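Aldehyde dehydrogenase 12 (Zea mays, PDB 6D97) catalyses the NAD-dependent oxidation of L-glutamate gamma-semialdehyde to glutamate, the last step of proline catabolism in plants. Local coordinates at residues F29-P34 with V230-I235; V45-Q50 with D249-D254; F297-L302 with L462-V467; D317-A322 with R493-P498. One frame throughout, in Å; residues are numbered along the deposited sequence.

Interaction 1: F29-P34 with V230-I235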
loop_
_atom_site.group_PDB
_atom_site.type_symbol
_atom_site.label_atom_id
_atom_site.label_comp_id
_atom_site.label_asym_id
_atom_site.label_seq_id
_atom_site.Cartn_x
_atom_site.Cartn_y
_atom_site.Cartn_z
ATOM N N PHE A 29 -13.862 2.735 37.887
ATOM C CA PHE A 29 -14.746 3.488 37.010
ATOM C C PHE A 29 -16.191 3.016 37.098
ATOM O O PHE A 29 -17.090 3.720 36.625
ATOM C CB PHE A 29 -14.264 3.380 35.567
ATOM C CG PHE A 29 -14.234 1.972 35.045
ATOM C CD1 PHE A 29 -15.375 1.396 34.511
ATOM C CD2 PHE A 29 -13.068 1.224 35.083
ATOM C CE1 PHE A 29 -15.359 0.105 34.032
ATOM C CE2 PHE A 29 -13.044 -0.072 34.601
ATOM C CZ PHE A 29 -14.193 -0.631 34.074
ATOM N N ALA A 30 -16.428 1.843 37.677
ATOM C CA ALA A 30 -17.738 1.220 37.588
ATOM C C ALA A 30 -18.737 1.890 38.520
ATOM O O ALA A 30 -18.401 2.306 39.633
ATOM C CB ALA A 30 -17.634 -0.269 37.915
ATOM N N THR A 31 -19.974 2.007 38.044
ATOM C CA THR A 31 -21.106 2.411 38.867
ATOM C C THR A 31 -22.093 1.270 39.068
ATOM O O THR A 31 -23.188 1.493 39.592
ATOM C CB THR A 31 -21.818 3.620 38.252
ATOM O OG1 THR A 31 -22.246 3.306 36.920
ATOM C CG2 THR A 31 -20.888 4.822 38.212
ATOM N N VAL A 32 -21.726 0.054 38.671
ATOM C CA VAL A 32 -22.615 -1.097 38.734
ATOM C C VAL A 32 -21.808 -2.331 39.110
ATOM O O VAL A 32 -20.634 -2.458 38.756
ATOM C CB VAL A 32 -23.362 -1.311 37.397
ATOM C CG1 VAL A 32 -22.388 -1.695 36.286
ATOM C CG2 VAL A 32 -24.450 -2.359 37.536
ATOM N N SER A 33 -22.446 -3.240 39.837
ATOM C CA SER A 33 -21.865 -4.529 40.179
ATOM C C SER A 33 -22.595 -5.597 39.387
ATOM O O SER A 33 -23.772 -5.866 39.669
ATOM C CB SER A 33 -21.979 -4.797 41.677
ATOM O OG SER A 33 -21.658 -6.141 41.983
ATOM N N PRO A 34 -21.946 -6.228 38.401
ATOM C CA PRO A 34 -22.676 -7.131 37.489
ATOM C C PRO A 34 -23.395 -8.260 38.189
ATOM O O PRO A 34 -24.486 -8.644 37.761
ATOM C CB PRO A 34 -21.566 -7.659 36.569
ATOM C CG PRO A 34 -20.526 -6.590 36.606
ATOM C CD PRO A 34 -20.542 -6.056 38.004
ATOM N N VAL A 230 -23.464 -1.658 29.249
ATOM C CA VAL A 230 -22.089 -2.104 29.046
ATOM C C VAL A 230 -21.242 -0.966 28.497
ATOM O O VAL A 230 -20.198 -0.614 29.059
ATOM C CB VAL A 230 -22.052 -3.327 28.115
ATOM C CG1 VAL A 230 -20.613 -3.707 27.807
ATOM C CG2 VAL A 230 -22.800 -4.486 28.748
ATOM N N MET A 231 -21.684 -0.368 27.387
ATOM C CA MET A 231 -20.935 0.745 26.814
ATOM C C MET A 231 -20.910 1.942 27.748
ATOM O O MET A 231 -19.959 2.730 27.714
ATOM C CB MET A 231 -21.518 1.152 25.462
ATOM C CG MET A 231 -20.878 0.444 24.298
ATOM S SD MET A 231 -19.073 0.432 24.334
ATOM C CE MET A 231 -18.715 2.148 23.978
ATOM N N GLU A 232 -21.936 2.099 28.586
ATOM C CA GLU A 232 -21.914 3.174 29.570
ATOM C C GLU A 232 -20.740 3.001 30.525
ATOM O O GLU A 232 -19.999 3.952 30.799
ATOM C CB GLU A 232 -23.239 3.212 30.333
ATOM C CG GLU A 232 -23.559 4.572 30.928
ATOM C CD GLU A 232 -23.763 4.532 32.425
ATOM O OE1 GLU A 232 -24.801 5.038 32.895
ATOM O OE2 GLU A 232 -22.887 3.994 33.132
ATOM N N GLN A 233 -20.544 1.778 31.023
ATOM C CA GLN A 233 -19.379 1.486 31.854
ATOM C C GLN A 233 -18.087 1.630 31.062
ATOM O O GLN A 233 -17.082 2.126 31.585
ATOM C CB GLN A 233 -19.496 0.079 32.441
ATOM C CG GLN A 233 -20.747 -0.130 33.274
ATOM C CD GLN A 233 -20.823 0.821 34.451
ATOM O OE1 GLN A 233 -19.951 0.825 35.319
ATOM N NE2 GLN A 233 -21.864 1.640 34.481
ATOM N N MET A 234 -18.093 1.208 29.796
ATOM C CA MET A 234 -16.890 1.329 28.977
ATOM C C MET A 234 -16.519 2.792 28.757
ATOM O O MET A 234 -15.334 3.146 28.748
ATOM C CB MET A 234 -17.091 0.612 27.642
ATOM C CG MET A 234 -15.847 0.584 26.778
ATOM S SD MET A 234 -14.517 -0.354 27.546
ATOM C CE MET A 234 -13.107 0.396 26.744
ATOM N N ILE A 235 -17.520 3.661 28.596
ATOM C CA ILE A 235 -17.247 5.080 28.389
ATOM C C ILE A 235 -16.649 5.703 29.643
ATOM O O ILE A 235 -15.763 6.564 29.563
ATOM C CB ILE A 235 -18.526 5.808 27.945
ATOM C CG1 ILE A 235 -18.911 5.368 26.534
ATOM C CG2 ILE A 235 -18.320 7.308 27.973
ATOM C CD1 ILE A 235 -20.298 5.809 26.117
#
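With CG anti to its carbonyl carbon (chi1 -58°) and a second bend at chi2, Gln-233 carries its amide off helix 230-235 to the irregular chain 29-34. There Thr-31 keeps OG1 in the crowded position between its backbone N and carbonyl carbon (chi1 57°), which puts the hydroxyl on the same side as its own backbone N-H, both facing that amide. Gln-233 grips this one residue at two points. OE1 accepts from Thr-31 N at 3.0 Å, in the carbonyl plane and on a lone pair. NE2 donates to Thr-31 OG1, also at 3.0 Å, along a nearly straight bond (169°) that lies almost in the amide plane. Glutamine suits the place because it offers an acceptor and a donor side by side, and the two bonds together fix which way round the amide sits. Val-32 lies over the flat of this group, its CG1 3.5 Å from Gln-233 CD, and Ala-30 brings its CA to 3.2 Å from Gln-233 OE1. Phe-29 reaches the backbone of the same residue, ring atom CD1 lying 3.5 Å from Gln-233 O. The neighbouring Glu-232 is engaged by other partners, a salt bridge to Arg-236 and a hydrogen bond to the N of Gln-46. The N-terminal arm thus runs between two helices: 229-240, which links parallel strands 218-223 and 249-251 of the nucleotide-binding domain, and 124-137, whose Phe-129 touches Ala-30 and whose Leu-133 touches Gln-233, while Met-231 and Met-234 pack onto helix 203-214.

Interaction 2: V45-Q50 with D249-D254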
loop_
_atom_site.group_PDB
_atom_site.type_symbol
_atom_site.label_atom_id
_atom_site.label_comp_id
_atom_site.label_asym_id
_atom_site.label_seq_id
_atom_site.Cartn_x
_atom_site.Cartn_y
_atom_site.Cartn_z
ATOM N N VAL A 45 -28.808 3.562 33.843
ATOM C CA VAL A 45 -27.968 3.907 32.703
ATOM C C VAL A 45 -28.282 5.340 32.308
ATOM O O VAL A 45 -29.449 5.690 32.098
ATOM C CB VAL A 45 -28.197 2.956 31.515
ATOM C CG1 VAL A 45 -27.285 3.328 30.351
ATOM C CG2 VAL A 45 -27.972 1.529 31.949
ATOM N N GLN A 46 -27.248 6.162 32.209
ATOM C CA GLN A 46 -27.412 7.573 31.910
ATOM C C GLN A 46 -26.906 7.885 30.511
ATOM O O GLN A 46 -26.186 7.103 29.884
ATOM C CB GLN A 46 -26.677 8.438 32.939
ATOM C CG GLN A 46 -27.153 8.234 34.365
ATOM C CD GLN A 46 -26.386 9.076 35.355
ATOM O OE1 GLN A 46 -25.366 8.647 35.893
ATOM N NE2 GLN A 46 -26.865 10.291 35.596
ATOM N N ASN A 47 -27.297 9.056 30.034
ATOM C CA ASN A 47 -26.744 9.609 28.813
ATOM C C ASN A 47 -25.516 10.449 29.141
ATOM O O ASN A 47 -25.310 10.878 30.278
ATOM C CB ASN A 47 -27.784 10.457 28.080
ATOM C CG ASN A 47 -29.115 9.744 27.927
ATOM O OD1 ASN A 47 -29.252 8.822 27.119
ATOM N ND2 ASN A 47 -30.108 10.166 28.709
ATOM N N PHE A 48 -24.694 10.676 28.123
ATOM C CA PHE A 48 -23.572 11.598 28.212
ATOM C C PHE A 48 -23.674 12.565 27.046
ATOM O O PHE A 48 -23.652 12.143 25.885
ATOM C CB PHE A 48 -22.234 10.855 28.183
ATOM C CG PHE A 48 -21.059 11.704 28.566
ATOM C CD1 PHE A 48 -20.751 11.915 29.899
ATOM C CD2 PHE A 48 -20.256 12.279 27.597
ATOM C CE1 PHE A 48 -19.668 12.686 30.257
ATOM C CE2 PHE A 48 -19.172 13.050 27.950
ATOM C CZ PHE A 48 -18.879 13.257 29.282
ATOM N N VAL A 49 -23.792 13.853 27.351
ATOM C CA VAL A 49 -23.949 14.869 26.319
ATOM C C VAL A 49 -23.384 16.178 26.844
ATOM O O VAL A 49 -23.508 16.495 28.032
ATOM C CB VAL A 49 -25.426 15.014 25.891
ATOM C CG1 VAL A 49 -26.258 15.614 27.015
ATOM C CG2 VAL A 49 -25.543 15.853 24.634
ATOM N N GLN A 50 -22.744 16.921 25.943
ATOM C CA GLN A 50 -22.120 18.202 26.257
ATOM C C GLN A 50 -21.186 18.090 27.460
ATOM O O GLN A 50 -21.062 19.022 28.258
ATOM C CB GLN A 50 -23.180 19.286 26.474
ATOM C CG GLN A 50 -24.357 19.178 25.510
ATOM C CD GLN A 50 -24.712 20.499 24.869
ATOM O OE1 GLN A 50 -23.916 21.072 24.125
ATOM N NE2 GLN A 50 -25.909 20.994 25.157
ATOM N N ASP A 249 -20.775 11.823 22.428
ATOM C CA ASP A 249 -22.021 11.809 23.175
ATOM C C ASP A 249 -22.589 10.396 23.198
ATOM O O ASP A 249 -22.301 9.573 22.326
ATOM C CB ASP A 249 -23.048 12.770 22.571
ATOM C CG ASP A 249 -22.580 14.205 22.600
ATOM O OD1 ASP A 249 -22.149 14.672 23.674
ATOM O OD2 ASP A 249 -22.630 14.860 21.544
ATOM N N PHE A 250 -23.427 10.138 24.199
ATOM C CA PHE A 250 -24.023 8.824 24.422
ATOM C C PHE A 250 -25.513 9.023 24.655
ATOM O O PHE A 250 -25.901 9.670 25.631
ATOM C CB PHE A 250 -23.357 8.146 25.625
ATOM C CG PHE A 250 -23.777 6.722 25.852
ATOM C CD1 PHE A 250 -23.620 5.763 24.862
ATOM C CD2 PHE A 250 -24.289 6.337 27.081
ATOM C CE1 PHE A 250 -23.991 4.448 25.088
ATOM C CE2 PHE A 250 -24.663 5.028 27.318
ATOM C CZ PHE A 250 -24.513 4.079 26.321
ATOM N N ILE A 251 -26.347 8.499 23.760
ATOM C CA ILE A 251 -27.791 8.692 23.843
ATOM C C ILE A 251 -28.468 7.336 23.992
ATOM O O ILE A 251 -28.093 6.365 23.323
ATOM C CB ILE A 251 -28.343 9.458 22.623
ATOM C CG1 ILE A 251 -29.851 9.686 22.779
ATOM C CG2 ILE A 251 -28.041 8.723 21.325
ATOM C CD1 ILE A 251 -30.434 10.700 21.809
ATOM N N ASN A 252 -29.446 7.266 24.889
ATOM C CA ASN A 252 -30.320 6.111 25.028
ATOM C C ASN A 252 -31.725 6.526 24.613
ATOM O O ASN A 252 -32.227 7.560 25.067
ATOM C CB ASN A 252 -30.326 5.580 26.465
ATOM C CG ASN A 252 -28.946 5.168 26.955
ATOM O OD1 ASN A 252 -28.550 4.012 26.829
ATOM N ND2 ASN A 252 -28.226 6.110 27.551
ATOM N N SER A 253 -32.347 5.735 23.745
ATOM C CA SER A 253 -33.682 6.054 23.252
ATOM C C SER A 253 -34.218 4.844 22.505
ATOM O O SER A 253 -33.487 3.893 22.217
ATOM C CB SER A 253 -33.676 7.283 22.338
ATOM O OG SER A 253 -33.026 7.002 21.109
ATOM N N ASP A 254 -35.511 4.892 22.198
ATOM C CA ASP A 254 -36.057 3.934 21.257
ATOM C C ASP A 254 -35.634 4.316 19.842
ATOM O O ASP A 254 -35.064 5.386 19.602
ATOM C CB ASP A 254 -37.583 3.848 21.372
ATOM C CG ASP A 254 -38.281 5.188 21.165
ATOM O OD1 ASP A 254 -37.896 5.960 20.263
ATOM O OD2 ASP A 254 -39.256 5.457 21.897
#
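The side chain of Asn-47 is in contact along its whole length. Its CB rests 3.2 Å from the backbone O of Phe-250; CG turns anti to the carbonyl carbon, beside the backbone N (chi1 -49°), and so aims OD1 at Asn-252. That oxygen takes two hydrogen bonds: from Asn-252 N at 2.7 Å, nearly along the C=O axis, and from Asn-252 ND2 at 2.9 Å, which comes from above the carbonyl plane, the two amide planes standing 48° apart. At the other tip, ND2 of Asn-47 donates to the O of Ala-75, so the two ends of one amide, acceptor and donor, bond different parts of the chain. An alanine here would remove the acceptor of both Asn-252 donors and would probably loosen the chain at Asn-252. Asn-252 also gives a weak bond to Gln-46 O, and its OD1 is held by Ser-228. Next along, Phe-48 and Phe-250 form a single antiparallel hydrogen-bonded pair, Phe-48 N to Phe-250 O at 2.9 Å and Phe-250 N to Phe-48 O at 2.6 Å. Gln-46 O lies at the edge of the Phe-250 ring, 3.5 Å from CD2. At the far end Asp-249 OD1 accepts from Gln-50 N at 3.2 Å, and its OD2 bonds Ser-88. The pair thus bonds an edge strand of the parallel nucleotide-binding sheet to the N-terminal sheet. With only one bridge between the backbones, an asparagine and an aspartate extend the bonding at its two ends, which implies that side-chain amides and carboxylate stand in for further strand pairing in this buried joint.

Interaction 3: F297-L302 with L462-V467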
loop_
_atom_site.group_PDB
_atom_site.type_symbol
_atom_site.label_atom_id
_atom_site.label_comp_id
_atom_site.label_asym_id
_atom_site.label_seq_id
_atom_site.Cartn_x
_atom_site.Cartn_y
_atom_site.Cartn_z
ATOM N N PHE A 297 -28.063 -14.085 6.423
ATOM C CA PHE A 297 -28.457 -15.488 6.384
ATOM C C PHE A 297 -27.253 -16.263 5.891
ATOM O O PHE A 297 -27.059 -16.449 4.683
ATOM C CB PHE A 297 -29.698 -15.695 5.498
ATOM C CG PHE A 297 -30.307 -17.041 5.645
ATOM C CD1 PHE A 297 -31.220 -17.299 6.647
ATOM C CD2 PHE A 297 -29.938 -18.067 4.802
ATOM C CE1 PHE A 297 -31.764 -18.568 6.798
ATOM C CE2 PHE A 297 -30.480 -19.332 4.949
ATOM C CZ PHE A 297 -31.395 -19.580 5.943
ATOM N N ASP A 298 -26.447 -16.751 6.832
ATOM C CA ASP A 298 -25.110 -17.281 6.551
ATOM C C ASP A 298 -25.147 -18.791 6.338
ATOM O O ASP A 298 -25.838 -19.521 7.064
ATOM C CB ASP A 298 -24.194 -16.913 7.711
ATOM C CG ASP A 298 -24.444 -15.494 8.194
ATOM O OD1 ASP A 298 -24.443 -14.579 7.372
ATOM O OD2 ASP A 298 -24.605 -15.289 9.401
ATOM N N TRP A 299 -24.433 -19.243 5.317
ATOM C CA TRP A 299 -24.464 -20.623 4.883
ATOM C C TRP A 299 -23.119 -21.286 5.136
ATOM O O TRP A 299 -22.076 -20.627 5.178
ATOM C CB TRP A 299 -24.835 -20.750 3.385
ATOM C CG TRP A 299 -24.115 -19.817 2.448
ATOM C CD1 TRP A 299 -24.574 -18.624 1.962
ATOM C CD2 TRP A 299 -22.824 -20.016 1.865
ATOM N NE1 TRP A 299 -23.638 -18.065 1.123
ATOM C CE2 TRP A 299 -22.554 -18.899 1.048
ATOM C CE3 TRP A 299 -21.864 -21.028 1.963
ATOM C CZ2 TRP A 299 -21.367 -18.767 0.334
ATOM C CZ3 TRP A 299 -20.687 -20.895 1.259
ATOM C CH2 TRP A 299 -20.446 -19.772 0.454
ATOM N N LYS A 300 -23.164 -22.603 5.320
ATOM C CA LYS A 300 -21.984 -23.452 5.349
ATOM C C LYS A 300 -22.181 -24.549 4.320
ATOM O O LYS A 300 -23.216 -25.226 4.320
ATOM C CB LYS A 300 -21.745 -24.055 6.733
ATOM C CG LYS A 300 -20.592 -25.038 6.778
ATOM C CD LYS A 300 -20.335 -25.514 8.196
ATOM C CE LYS A 300 -19.621 -24.450 9.017
ATOM N NZ LYS A 300 -19.759 -24.686 10.483
ATOM N N ILE A 301 -21.212 -24.689 3.425
ATOM C CA ILE A 301 -21.194 -25.749 2.430
ATOM C C ILE A 301 -20.135 -26.757 2.845
ATOM O O ILE A 301 -18.986 -26.385 3.113
ATOM C CB ILE A 301 -20.903 -25.204 1.021
ATOM C CG1 ILE A 301 -22.005 -24.248 0.557
ATOM C CG2 ILE A 301 -20.755 -26.344 0.039
ATOM C CD1 ILE A 301 -21.667 -23.545 -0.745
ATOM N N LEU A 302 -20.523 -28.026 2.915
ATOM C CA LEU A 302 -19.575 -29.111 3.117
ATOM C C LEU A 302 -19.180 -29.674 1.759
ATOM O O LEU A 302 -20.046 -30.031 0.951
ATOM C CB LEU A 302 -20.175 -30.214 3.990
ATOM C CG LEU A 302 -20.786 -29.872 5.351
ATOM C CD1 LEU A 302 -21.245 -31.151 6.037
ATOM C CD2 LEU A 302 -19.814 -29.112 6.237
ATOM N N LEU A 462 -23.191 -11.867 4.248
ATOM C CA LEU A 462 -22.342 -11.539 5.383
ATOM C C LEU A 462 -21.243 -12.583 5.544
ATOM O O LEU A 462 -20.161 -12.439 4.967
ATOM C CB LEU A 462 -23.182 -11.423 6.658
ATOM C CG LEU A 462 -22.520 -10.806 7.890
ATOM C CD1 LEU A 462 -21.601 -9.661 7.508
ATOM C CD2 LEU A 462 -23.587 -10.312 8.845
ATOM N N THR A 463 -21.500 -13.636 6.314
ATOM C CA THR A 463 -20.506 -14.677 6.520
ATOM C C THR A 463 -20.912 -15.959 5.808
ATOM O O THR A 463 -22.065 -16.148 5.410
ATOM C CB THR A 463 -20.281 -14.958 8.008
ATOM O OG1 THR A 463 -21.471 -15.506 8.584
ATOM C CG2 THR A 463 -19.917 -13.683 8.735
ATOM N N ALA A 464 -19.927 -16.835 5.642
ATOM C CA ALA A 464 -20.092 -18.091 4.928
ATOM C C ALA A 464 -18.884 -18.963 5.224
ATOM O O ALA A 464 -17.808 -18.466 5.569
ATOM C CB ALA A 464 -20.239 -17.873 3.421
ATOM N N ALA A 465 -19.077 -20.271 5.082
ATOM C CA ALA A 465 -18.021 -21.243 5.315
ATOM C C ALA A 465 -18.084 -22.331 4.258
ATOM O O ALA A 465 -19.165 -22.824 3.921
ATOM C CB ALA A 465 -18.126 -21.870 6.711
ATOM N N ILE A 466 -16.917 -22.702 3.741
ATOM C CA ILE A 466 -16.781 -23.769 2.759
ATOM C C ILE A 466 -15.856 -24.802 3.386
ATOM O O ILE A 466 -14.632 -24.620 3.419
ATOM C CB ILE A 466 -16.237 -23.267 1.419
ATOM C CG1 ILE A 466 -16.944 -21.971 1.015
ATOM C CG2 ILE A 466 -16.420 -24.333 0.345
ATOM C CD1 ILE A 466 -16.186 -21.163 0.008
ATOM N N VAL A 467 -16.437 -25.884 3.898
ATOM C CA VAL A 467 -15.686 -26.895 4.641
ATOM C C VAL A 467 -15.188 -27.916 3.622
ATOM O O VAL A 467 -15.880 -28.871 3.266
ATOM C CB VAL A 467 -16.523 -27.531 5.746
ATOM C CG1 VAL A 467 -15.696 -28.555 6.505
ATOM C CG2 VAL A 467 -17.057 -26.456 6.685
HETATM O O HOH W 1 -25.249 -13.813 4.956
#
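Asp-298 makes the first contact of segment 297-302: its OD1 accepts from Thr-463 N at 3.3 Å, met from above the carboxylate plane. The same oxygen takes a bond from a water 2.7 Å away that in turn accepts from Leu-462 N, so one carboxylate steadies the start of the neighbouring strand. Trp-299 comes next, its CG in the crowded position (chi1 46°), which lays the indole over Ala-464: CB sits 3.3 Å from the centroid of the six-membered ring, a close CH-pi contact over the ring face, for which the small methyl of alanine is well suited. Trp-299 O accepts from Ala-465 N at 3.0 Å. Lys-300 points to the opposite face and runs its methylenes past Ala-465 CB and Val-467 CG2, its CE 3.8 Å from the former, before NZ reaches Gln-331 and Asp-319. Ile-301 carries the ladder on, its N bonded to Ala-465 O at 2.8 Å and its O to Val-467 N at 2.7 Å, both nearly along the C=O axes. Leu-302 closes the row, CD2 lying 3.7 Å from Val-467 CB. This is a parallel beta ladder between interior strands of a mixed sheet, flanked by 331-337 and 485-488, in the alpha/beta catalytic domain of an aldehyde dehydrogenase.

Interaction 4: D317-A322 with R493-P498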
loop_
_atom_site.group_PDB
_atom_site.type_symbol
_atom_site.label_atom_id
_atom_site.label_comp_id
_atom_site.label_asym_id
_atom_site.label_seq_id
_atom_site.Cartn_x
_atom_site.Cartn_y
_atom_site.Cartn_z
ATOM N N ASP A 317 -21.824 -26.935 15.704
ATOM C CA ASP A 317 -22.603 -26.653 16.905
ATOM C C ASP A 317 -22.306 -25.259 17.443
ATOM O O ASP A 317 -23.222 -24.540 17.860
ATOM C CB ASP A 317 -22.324 -27.709 17.974
ATOM C CG ASP A 317 -23.003 -27.392 19.296
ATOM O OD1 ASP A 317 -24.235 -27.590 19.390
ATOM O OD2 ASP A 317 -22.310 -26.934 20.231
ATOM N N GLN A 318 -21.033 -24.861 17.452
ATOM C CA GLN A 318 -20.688 -23.533 17.944
ATOM C C GLN A 318 -21.186 -22.454 16.996
ATOM O O GLN A 318 -21.681 -21.412 17.440
ATOM C CB GLN A 318 -19.176 -23.418 18.146
ATOM C CG GLN A 318 -18.644 -24.271 19.286
ATOM C CD GLN A 318 -19.065 -23.759 20.654
ATOM O OE1 GLN A 318 -19.381 -24.538 21.552
ATOM N NE2 GLN A 318 -19.064 -22.444 20.821
ATOM N N ASP A 319 -21.071 -22.688 15.687
ATOM C CA ASP A 319 -21.520 -21.693 14.718
ATOM C C ASP A 319 -23.020 -21.468 14.826
ATOM O O ASP A 319 -23.492 -20.327 14.809
ATOM C CB ASP A 319 -21.152 -22.122 13.300
ATOM C CG ASP A 319 -19.715 -21.810 12.952
ATOM O OD1 ASP A 319 -19.117 -20.928 13.604
ATOM O OD2 ASP A 319 -19.190 -22.447 12.016
ATOM N N ALA A 320 -23.787 -22.549 14.951
ATOM C CA ALA A 320 -25.237 -22.425 14.914
ATOM C C ALA A 320 -25.821 -21.996 16.253
ATOM O O ALA A 320 -26.849 -21.309 16.279
ATOM C CB ALA A 320 -25.866 -23.747 14.469
ATOM N N TYR A 321 -25.191 -22.365 17.370
ATOM C CA TYR A 321 -25.892 -22.345 18.646
ATOM C C TYR A 321 -25.200 -21.601 19.776
ATOM O O TYR A 321 -25.846 -21.372 20.805
ATOM C CB TYR A 321 -26.182 -23.782 19.097
ATOM C CG TYR A 321 -27.054 -24.508 18.107
ATOM C CD1 TYR A 321 -28.194 -23.902 17.593
ATOM C CD2 TYR A 321 -26.723 -25.783 17.667
ATOM C CE1 TYR A 321 -28.992 -24.552 16.681
ATOM C CE2 TYR A 321 -27.514 -26.443 16.752
ATOM C CZ TYR A 321 -28.648 -25.824 16.264
ATOM O OH TYR A 321 -29.443 -26.473 15.350
ATOM N N ALA A 322 -23.929 -21.222 19.641
ATOM C CA ALA A 322 -23.335 -20.326 20.624
ATOM C C ALA A 322 -24.148 -19.040 20.688
ATOM O O ALA A 322 -24.642 -18.552 19.669
ATOM C CB ALA A 322 -21.878 -20.019 20.277
ATOM N N ARG A 493 -15.404 -21.850 9.521
ATOM C CA ARG A 493 -16.498 -21.534 10.424
ATOM C C ARG A 493 -17.282 -20.363 9.845
ATOM O O ARG A 493 -16.869 -19.739 8.867
ATOM C CB ARG A 493 -15.967 -21.189 11.821
ATOM C CG ARG A 493 -15.033 -19.976 11.837
ATOM C CD ARG A 493 -14.212 -19.899 13.113
ATOM N NE ARG A 493 -13.743 -18.539 13.362
ATOM C CZ ARG A 493 -12.600 -18.040 12.903
ATOM N NH1 ARG A 493 -11.791 -18.794 12.172
ATOM N NH2 ARG A 493 -12.268 -16.786 13.180
ATOM N N THR A 494 -18.429 -20.060 10.452
ATOM C CA THR A 494 -19.164 -18.860 10.077
ATOM C C THR A 494 -19.053 -17.744 11.105
ATOM O O THR A 494 -19.252 -16.577 10.748
ATOM C CB THR A 494 -20.650 -19.171 9.847
ATOM O OG1 THR A 494 -21.277 -19.500 11.093
ATOM C CG2 THR A 494 -20.810 -20.329 8.881
ATOM N N THR A 495 -18.728 -18.062 12.354
ATOM C CA THR A 495 -18.735 -17.093 13.441
ATOM C C THR A 495 -17.326 -16.835 13.960
ATOM O O THR A 495 -16.372 -17.549 13.645
ATOM C CB THR A 495 -19.626 -17.578 14.590
ATOM O OG1 THR A 495 -19.032 -18.727 15.206
ATOM C CG2 THR A 495 -20.992 -17.956 14.070
ATOM N N GLY A 496 -17.213 -15.789 14.771
ATOM C CA GLY A 496 -15.989 -15.533 15.504
ATOM C C GLY A 496 -14.926 -14.780 14.738
ATOM O O GLY A 496 -13.740 -15.109 14.853
ATOM N N ALA A 497 -15.312 -13.786 13.953
ATOM C CA ALA A 497 -14.334 -12.972 13.243
ATOM C C ALA A 497 -13.599 -12.079 14.233
ATOM O O ALA A 497 -14.234 -11.240 14.885
ATOM C CB ALA A 497 -15.013 -12.129 12.172
ATOM N N PRO A 498 -12.286 -12.229 14.397
ATOM C CA PRO A 498 -11.568 -11.397 15.368
ATOM C C PRO A 498 -11.100 -10.088 14.754
ATOM O O PRO A 498 -11.393 -9.790 13.593
ATOM C CB PRO A 498 -10.397 -12.293 15.783
ATOM C CG PRO A 498 -10.122 -13.112 14.554
ATOM C CD PRO A 498 -11.415 -13.249 13.787
HETATM O O HOH W 2 -20.320 -19.197 17.361
#
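The direct hydrogen bonds between the segments all converge on the carboxylate of Asp-319. OD1 takes two donors from Thr-495: the hydroxyl OG1 at 2.7 Å, on the anti lone pair, and the backbone N at 3.2 Å, from above the carboxylate plane. OD2 accepts from Thr-494 N at 3.0 Å, also from above, and forms a salt bridge with Lys-300. A buried aspartate suits this place because its two oxygens can hold successive N-H groups of an irregular chain. An alanine here would remove these acceptors and would probably leave segment 493-498 poorly held against helix 317-321. The periphery is water-bridged instead, one water donating to Gln-318 O and to Thr-495 OG1, each 2.6 Å away. Arg-493 presents CB to the carboxylate, but its extended chain leads off, and NH2 bonds Gly-496 O at 2.8 Å within the loop; the positive phi of Gly-496 (84°) favours glycine. On this outer side Gln-318 reaches Thr-547 of the second subunit. In the catalytic domain's alpha/beta fold, helix 309-321 follows strand 298-302, and its last full turn here anchors the loop that runs on from strand 485-488, a carboxylate tethering loop backbone to helix at the margin of a subunit interface.

How the interactions relate
All four contacts are largely buried, but they fall into two touching pairs. Interactions 1 and 2 fasten the N-terminal region to the nucleotide-binding domain through consecutive elements, helix 229-240 and strand 249-251, and meet where Glu-232 reaches Gln-46 and Ile-235 packs on Phe-250. Interactions 3 and 4 likewise use consecutive elements of the catalytic domain, strand 298-302 and helix 309-321, and meet where Lys-300 bridges to Asp-319. Interaction 3, across the chain's centre from the first pair, is the most thoroughly buried and relies on a regular backbone ladder. Interaction 2 has one bridge extended by side chains, whereas interactions 1 and 4 join helix to loop through a single amide or carboxylate. Interaction 4 alone has another subunit beside it.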